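Local coordinates for hypoxic response protein 1 (Mycobacterium tuberculosis, PDB 1Y5H) that is a dimeric, secreted CBS-domain protein of the hypoxic (DosR) response, of unknown precise function, that probably binds zinc and does not seem to bind AMP, at residues D12-G17 against R115-V120. Residues are numbered along the deposited sequence; the frame is centred on the assembly and turned at random.
Sequences DIMNAG and RLVGIV
Asn-15 and Ile-119 grip each other through both backbone polar groups, a hydrogen-bonded antiparallel pair. Asn-15 N donates to Ile-119 O at 2.9 Å and almost straight, 173° at the hydrogen. The return bond, Ile-119 N to Asn-15 O, is longer at 3.1 Å and more bent. Ile-119 O also takes a second, weak bond from Asn-15 ND2 at 3.2 Å, bent to 131°. CG beside the backbone N (chi1 -63°) carries the amide back to the same side as the main-chain N-H, and the two N-H groups of one residue converge on a single oxygen. One step on, Ala-16 faces Gly-118 as a non-hydrogen-bonded pair, and Val-117 O receives a CA-H contact from Ala-16 CA at 3.6 Å. On the far side of strand 115-121, Val-117 and Gly-118 bond through their backbones to Val-110, and Val-120 to Val-108, in strand 107-112.

Selenomethionine Met-14 lies across the strand on the other side from the Asn-15 side chain. Extended beyond CG, it runs over Gly-118 CA, where no side chain blocks the way, and brings SE to 3.7 Å from Val-117 CG2, with CE near Val-117 O. At its base Met-14 CB sits 3.2 Å from Val-120 CG2, closer than usual van der Waals contact between carbons. The other Val-120 methyl, CG1, meets the tip of Ile-13, CD1, at 3.9 Å, the two side chains crossing at about a right angle; both also touch Met-96 of helix 93-103.

The first strand of the chain, 15-16, within the first CBS repeat, thus crosses over to pair antiparallel at the edge of the second repeat's sheet, as in CBS pairs.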
ATOM      1  N   ASP A  12      23.706  -7.092  11.803  1.00 29.62           N
ATOM      2  CA  ASP A  12      23.852  -6.143  12.902  1.00 29.66           C
ATOM      3  C   ASP A  12      22.651  -5.229  13.137  1.00 28.44           C
ATOM      4  O   ASP A  12      22.391  -4.826  14.272  1.00 28.58           O
ATOM      5  CB  ASP A  12      25.085  -5.266  12.665  1.00 31.98           C
ATOM      6  CG  ASP A  12      26.383  -6.030  12.802  1.00 34.85           C
ATOM      7  OD1 ASP A  12      27.401  -5.555  12.257  1.00 36.07           O
ATOM      8  OD2 ASP A  12      26.390  -7.090  13.462  1.00 36.30           O
ATOM      9  N   ILE A  13      21.919  -4.898  12.078  1.00 26.10           N
ATOM     10  CA  ILE A  13      20.783  -3.992  12.217  1.00 25.63           C
ATOM     11  C   ILE A  13      19.415  -4.591  11.889  1.00 24.08           C
ATOM     12  O   ILE A  13      18.395  -3.922  12.033  1.00 25.39           O
ATOM     13  CB  ILE A  13      20.976  -2.743  11.332  1.00 26.98           C
ATOM     14  CG1 ILE A  13      20.983  -3.145   9.853  1.00 27.25           C
ATOM     15  CG2 ILE A  13      22.295  -2.055  11.679  1.00 28.95           C
ATOM     16  CD1 ILE A  13      21.135  -1.972   8.905  1.00 27.76           C
HETATM   17  N   MSE A  14      19.387  -5.843  11.460  1.00 23.24           N
HETATM   18  CA  MSE A  14      18.126  -6.480  11.094  1.00 23.38           C
HETATM   19  C   MSE A  14      17.236  -6.834  12.275  1.00 23.92           C
HETATM   20  O   MSE A  14      17.696  -6.955  13.412  1.00 23.09           O
HETATM   21  CB  MSE A  14      18.394  -7.760  10.309  1.00 21.67           C
HETATM   22  CG  MSE A  14      19.010  -8.864  11.149  1.00 23.29           C
HETATM   23 SE   MSE A  14      19.312 -10.476  10.169  1.00 26.06          SE
HETATM   24  CE  MSE A  14      19.719 -11.660  11.647  1.00 24.16           C
ATOM     25  N   ASN A  15      15.952  -7.003  11.977  1.00 21.56           N
ATOM     26  CA  ASN A  15      14.967  -7.412  12.967  1.00 22.18           C
ATOM     27  C   ASN A  15      15.008  -8.923  12.832  1.00 22.04           C
ATOM     28  O   ASN A  15      14.481  -9.494  11.873  1.00 22.41           O
ATOM     29  CB  ASN A  15      13.584  -6.882  12.599  1.00 20.84           C
ATOM     30  CG  ASN A  15      13.527  -5.365  12.603  1.00 25.42           C
ATOM     31  OD1 ASN A  15      13.638  -4.732  13.652  1.00 24.79           O
ATOM     32  ND2 ASN A  15      13.362  -4.776  11.424  1.00 25.20           N
ATOM     33  N   ALA A  16      15.665  -9.572  13.781  1.00 22.95           N
ATOM     34  CA  ALA A  16      15.813 -11.014  13.744  1.00 23.40           C
ATOM     35  C   ALA A  16      14.638 -11.754  14.367  1.00 23.27           C
ATOM     36  O   ALA A  16      13.916 -11.209  15.198  1.00 22.56           O
ATOM     37  CB  ALA A  16      17.103 -11.404  14.446  1.00 25.44           C
ATOM     38  N   GLY A  17      14.455 -12.999  13.947  1.00 25.23           N
ATOM     39  CA  GLY A  17      13.391 -13.823  14.489  1.00 24.95           C
ATOM     40  C   GLY A  17      11.990 -13.566  13.964  1.00 25.42           C
ATOM     41  O   GLY A  17      11.012 -13.959  14.600  1.00 26.22           O
ATOM     42  N   ARG A 115      18.388 -19.524   4.259  1.00 32.19           N
ATOM     43  CA  ARG A 115      17.257 -19.353   5.163  1.00 30.76           C
ATOM     44  C   ARG A 115      17.064 -17.909   5.618  1.00 28.47           C
ATOM     45  O   ARG A 115      18.030 -17.175   5.836  1.00 27.88           O
ATOM     46  CB  ARG A 115      17.422 -20.260   6.378  1.00 32.23           C
ATOM     47  N   LEU A 116      15.804 -17.509   5.756  1.00 26.99           N
ATOM     48  CA  LEU A 116      15.475 -16.162   6.207  1.00 25.14           C
ATOM     49  C   LEU A 116      15.892 -16.038   7.666  1.00 25.73           C
ATOM     50  O   LEU A 116      15.497 -16.861   8.495  1.00 25.40           O
ATOM     51  CB  LEU A 116      13.967 -15.918   6.089  1.00 25.19           C
ATOM     52  CG  LEU A 116      13.466 -14.552   6.569  1.00 25.46           C
ATOM     53  CD1 LEU A 116      13.876 -13.474   5.574  1.00 21.42           C
ATOM     54  CD2 LEU A 116      11.951 -14.584   6.701  1.00 27.01           C
ATOM     55  N   VAL A 117      16.697 -15.027   7.980  1.00 23.42           N
ATOM     56  CA  VAL A 117      17.140 -14.816   9.352  1.00 23.99           C
ATOM     57  C   VAL A 117      16.638 -13.492   9.913  1.00 22.21           C
ATOM     58  O   VAL A 117      16.726 -13.242  11.114  1.00 22.19           O
ATOM     59  CB  VAL A 117      18.681 -14.875   9.471  1.00 24.93           C
ATOM     60  CG1 VAL A 117      19.160 -16.273   9.131  1.00 25.82           C
ATOM     61  CG2 VAL A 117      19.330 -13.848   8.550  1.00 24.68           C
ATOM     62  N   GLY A 118      16.100 -12.642   9.044  1.00 20.38           N
ATOM     63  CA  GLY A 118      15.586 -11.373   9.516  1.00 19.40           C
ATOM     64  C   GLY A 118      15.137 -10.471   8.388  1.00 18.29           C
ATOM     65  O   GLY A 118      15.203 -10.850   7.219  1.00 19.14           O
ATOM     66  N   ILE A 119      14.665  -9.285   8.752  1.00 18.27           N
ATOM     67  CA  ILE A 119      14.205  -8.284   7.793  1.00 19.38           C
ATOM     68  C   ILE A 119      14.851  -6.957   8.171  1.00 20.92           C
ATOM     69  O   ILE A 119      14.890  -6.596   9.348  1.00 20.32           O
ATOM     70  CB  ILE A 119      12.663  -8.100   7.854  1.00 20.14           C
ATOM     71  CG1 ILE A 119      11.947  -9.320   7.263  1.00 21.73           C
ATOM     72  CG2 ILE A 119      12.262  -6.816   7.126  1.00 22.27           C
ATOM     73  CD1 ILE A 119      12.055  -9.457   5.746  1.00 25.40           C
ATOM     74  N   VAL A 120      15.360  -6.229   7.184  1.00 19.34           N
ATOM     75  CA  VAL A 120      15.964  -4.934   7.461  1.00 21.10           C
ATOM     76  C   VAL A 120      15.147  -3.855   6.763  1.00 21.49           C
ATOM     77  O   VAL A 120      14.799  -4.001   5.595  1.00 21.09           O
ATOM     78  CB  VAL A 120      17.419  -4.861   6.956  1.00 22.78           C
ATOM     79  CG1 VAL A 120      17.978  -3.471   7.208  1.00 27.15           C
ATOM     80  CG2 VAL A 120      18.271  -5.892   7.664  1.00 27.06           C
TER